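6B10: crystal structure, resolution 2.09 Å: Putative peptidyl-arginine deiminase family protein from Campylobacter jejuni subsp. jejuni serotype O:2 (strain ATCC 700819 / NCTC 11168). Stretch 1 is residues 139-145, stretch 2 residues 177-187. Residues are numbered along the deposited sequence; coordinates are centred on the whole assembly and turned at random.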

# COMPACT_ATOMS: atom_id res chain seq x y z
N LYS A 139 -15.82 5.63 11.45
CA LYS A 139 -14.77 5.19 12.36
C LYS A 139 -15.02 3.74 12.76
O LYS A 139 -16.13 3.39 13.16
CB LYS A 139 -14.72 6.07 13.62
CG LYS A 139 -14.59 7.56 13.33
N VAL A 140 -14.00 2.89 12.62
CA VAL A 140 -14.08 1.51 13.07
C VAL A 140 -13.09 1.34 14.22
O VAL A 140 -11.91 1.64 14.06
CB VAL A 140 -13.72 0.50 11.95
CG1 VAL A 140 -13.92 -0.93 12.42
CG2 VAL A 140 -14.55 0.76 10.69
N ASP A 141 -13.57 0.87 15.37
CA ASP A 141 -12.69 0.65 16.51
C ASP A 141 -11.96 -0.68 16.37
O ASP A 141 -12.41 -1.71 16.87
CB ASP A 141 -13.46 0.69 17.83
CG ASP A 141 -12.53 0.58 19.02
OD1 ASP A 141 -11.76 1.53 19.26
OD2 ASP A 141 -12.55 -0.47 19.70
N PHE A 142 -10.83 -0.62 15.68
CA PHE A 142 -10.02 -1.80 15.41
C PHE A 142 -8.65 -1.32 14.94
O PHE A 142 -8.56 -0.36 14.18
CB PHE A 142 -10.70 -2.65 14.33
CG PHE A 142 -10.05 -3.98 14.11
CD1 PHE A 142 -9.04 -4.13 13.18
CD2 PHE A 142 -10.45 -5.09 14.83
CE1 PHE A 142 -8.43 -5.36 12.97
CE2 PHE A 142 -9.85 -6.33 14.63
CZ PHE A 142 -8.84 -6.46 13.70
N ILE A 143 -7.59 -1.98 15.40
CA ILE A 143 -6.23 -1.60 15.03
C ILE A 143 -5.84 -2.25 13.71
O ILE A 143 -5.75 -3.47 13.61
CB ILE A 143 -5.19 -1.99 16.11
CG1 ILE A 143 -5.55 -1.36 17.47
CG2 ILE A 143 -3.79 -1.57 15.70
CD1 ILE A 143 -5.56 0.16 17.48
N LEU A 144 -5.59 -1.43 12.69
CA LEU A 144 -5.27 -1.94 11.36
C LEU A 144 -4.59 -0.89 10.50
O LEU A 144 -5.10 0.22 10.36
CB LEU A 144 -6.54 -2.44 10.68
CG LEU A 144 -6.38 -3.04 9.28
CD1 LEU A 144 -7.26 -4.27 9.12
CD2 LEU A 144 -6.70 -2.01 8.20
N GLU A 145 -3.44 -1.25 9.92
CA GLU A 145 -2.76 -0.41 8.93
C GLU A 145 -3.11 -0.91 7.53
O GLU A 145 -3.29 -2.11 7.32
CB GLU A 145 -1.24 -0.45 9.11
CG GLU A 145 -0.75 -0.18 10.53
CD GLU A 145 -0.51 -1.46 11.32
OE1 GLU A 145 -1.49 -2.16 11.65
OE2 GLU A 145 0.67 -1.77 11.60
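Stretch 2 177-187: QIDTKLKEIFG

Stretch 2 lies on stretch 1 as a helix packed over an extended chain, and side chains alone make the contact. Residues 177 onward are helical, continuing a helix that begins earlier in the chain, with backbone hydrogen bonds such as Lys 181 N to Gln 177 O (2.8 Å) and Ile 185 N to Lys 181 O (3.0 Å); Gly 187, with positive phi, has left the helical conformation. Stretch 1 enters as a strand and turns a corner at Phe 142. The two backbones stay well apart: the CA atoms of Val 140 and Ile 185 are 8.8 Å from each other, those of Phe 142 and Lys 181 9.3 Å, a gap filled by side chains, so from Val 140 to Phe 142 the nearest helix residue steps back from Ile 185 to Lys 181. Phe 142 covers the most surface. Its CB points toward the helix, and with chi1 in t the ring reaches three helix residues. Phe 142 CZ meets Ile 178 CG2 at 4.0 Å, at the ring edge; Phe 142 CE1 lies 3.7 Å from Leu 182 CD2; and Phe 142 CD2 is 3.3 Å from Lys 181 CD, so the aliphatic part of the lysine packs against the ring. Lys 181 is not modelled beyond CD. Leu 144, two residues on, also points toward the helix. Its CD1 touches Leu 182 CD2 at 3.8 Å and approaches Phe 186 CE2 at 4.4 Å, near the plane of that ring. Leu 182 is thus shared by Phe 142 and Leu 144: its CB leaves sideways, but its end comes nearer to stretch 1. Ile 185 points toward stretch 1 and sets CD1 against Val 140 CG1 at 4.2 Å. Asp 141 and Ile 143 stay out of reach, so alternate residues of stretch 1 face the helix. No hydrogen bond joins the modelled atoms of the two stretches; the contact, burying 301 Å² in all, is essentially apolar.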

# COMPACT_ATOMS: atom_id res chain seq x y z
N GLN A 177 -11.58 -14.93 16.30
CA GLN A 177 -12.40 -13.74 16.52
C GLN A 177 -11.96 -12.60 15.61
O GLN A 177 -12.80 -11.91 15.03
CB GLN A 177 -12.33 -13.31 17.98
CG GLN A 177 -13.19 -14.17 18.90
CD GLN A 177 -12.97 -13.88 20.37
OE1 GLN A 177 -11.92 -13.37 20.77
NE2 GLN A 177 -13.97 -14.20 21.18
N ILE A 178 -10.66 -12.39 15.52
CA ILE A 178 -10.09 -11.37 14.63
C ILE A 178 -10.41 -11.72 13.18
O ILE A 178 -10.81 -10.84 12.41
CB ILE A 178 -8.57 -11.24 14.83
CG1 ILE A 178 -8.27 -10.59 16.19
CG2 ILE A 178 -7.94 -10.40 13.73
CD1 ILE A 178 -6.86 -10.80 16.68
N ASP A 179 -10.26 -12.99 12.83
CA ASP A 179 -10.65 -13.50 11.53
C ASP A 179 -12.12 -13.19 11.24
O ASP A 179 -12.45 -12.61 10.20
CB ASP A 179 -10.40 -15.01 11.47
CG ASP A 179 -10.71 -15.60 10.11
OD1 ASP A 179 -9.80 -15.61 9.25
OD2 ASP A 179 -11.84 -16.09 9.91
N THR A 180 -13.00 -13.55 12.17
CA THR A 180 -14.45 -13.32 12.03
C THR A 180 -14.78 -11.83 11.93
O THR A 180 -15.57 -11.42 11.08
CB THR A 180 -15.24 -13.96 13.20
OG1 THR A 180 -15.02 -15.38 13.19
CG2 THR A 180 -16.74 -13.70 13.08
N LYS A 181 -14.15 -11.02 12.78
CA LYS A 181 -14.38 -9.57 12.75
C LYS A 181 -13.95 -8.97 11.41
O LYS A 181 -14.68 -8.18 10.83
CB LYS A 181 -13.62 -8.88 13.89
CG LYS A 181 -13.86 -7.38 13.97
CD LYS A 181 -13.29 -6.81 15.25
N LEU A 182 -12.76 -9.35 10.95
CA LEU A 182 -12.24 -8.83 9.68
C LEU A 182 -13.10 -9.24 8.49
O LEU A 182 -13.28 -8.45 7.56
CB LEU A 182 -10.79 -9.29 9.46
CG LEU A 182 -9.77 -8.56 10.34
CD1 LEU A 182 -8.44 -9.30 10.33
CD2 LEU A 182 -9.58 -7.12 9.89
N LYS A 183 -13.62 -10.46 8.51
CA LYS A 183 -14.52 -10.94 7.47
C LYS A 183 -15.81 -10.13 7.44
O LYS A 183 -16.35 -9.84 6.36
CB LYS A 183 -14.82 -12.43 7.65
CG LYS A 183 -13.63 -13.31 7.29
CD LYS A 183 -13.92 -14.78 7.51
CE LYS A 183 -12.81 -15.62 6.91
NZ LYS A 183 -12.81 -17.01 7.44
N GLU A 184 -16.29 -9.75 8.62
CA GLU A 184 -17.52 -8.98 8.73
C GLU A 184 -17.34 -7.55 8.24
O GLU A 184 -18.21 -7.01 7.56
CB GLU A 184 -18.03 -8.99 10.17
CG GLU A 184 -18.57 -10.35 10.57
CD GLU A 184 -18.81 -10.48 12.06
OE1 GLU A 184 -18.48 -9.53 12.81
OE2 GLU A 184 -19.35 -11.53 12.46
N ILE A 185 -16.20 -6.96 8.59
CA ILE A 185 -15.88 -5.59 8.19
C ILE A 185 -15.71 -5.45 6.68
O ILE A 185 -16.15 -4.47 6.09
CB ILE A 185 -14.58 -5.11 8.87
CG1 ILE A 185 -14.79 -4.95 10.38
CG2 ILE A 185 -14.12 -3.79 8.27
CD1 ILE A 185 -13.51 -4.90 11.18
N PHE A 186 -15.06 -6.43 6.05
CA PHE A 186 -14.74 -6.33 4.63
C PHE A 186 -15.61 -7.24 3.74
O PHE A 186 -15.36 -7.34 2.54
CB PHE A 186 -13.24 -6.62 4.43
CG PHE A 186 -12.35 -5.52 4.91
CD1 PHE A 186 -12.26 -4.32 4.22
CD2 PHE A 186 -11.58 -5.68 6.05
CE1 PHE A 186 -11.44 -3.30 4.66
CE2 PHE A 186 -10.75 -4.67 6.50
CZ PHE A 186 -10.68 -3.47 5.80
N GLY A 187 -16.62 -7.88 4.32
CA GLY A 187 -17.49 -8.77 3.56
C GLY A 187 -16.76 -9.93 2.91
O GLY A 187 -17.04 -10.30 1.78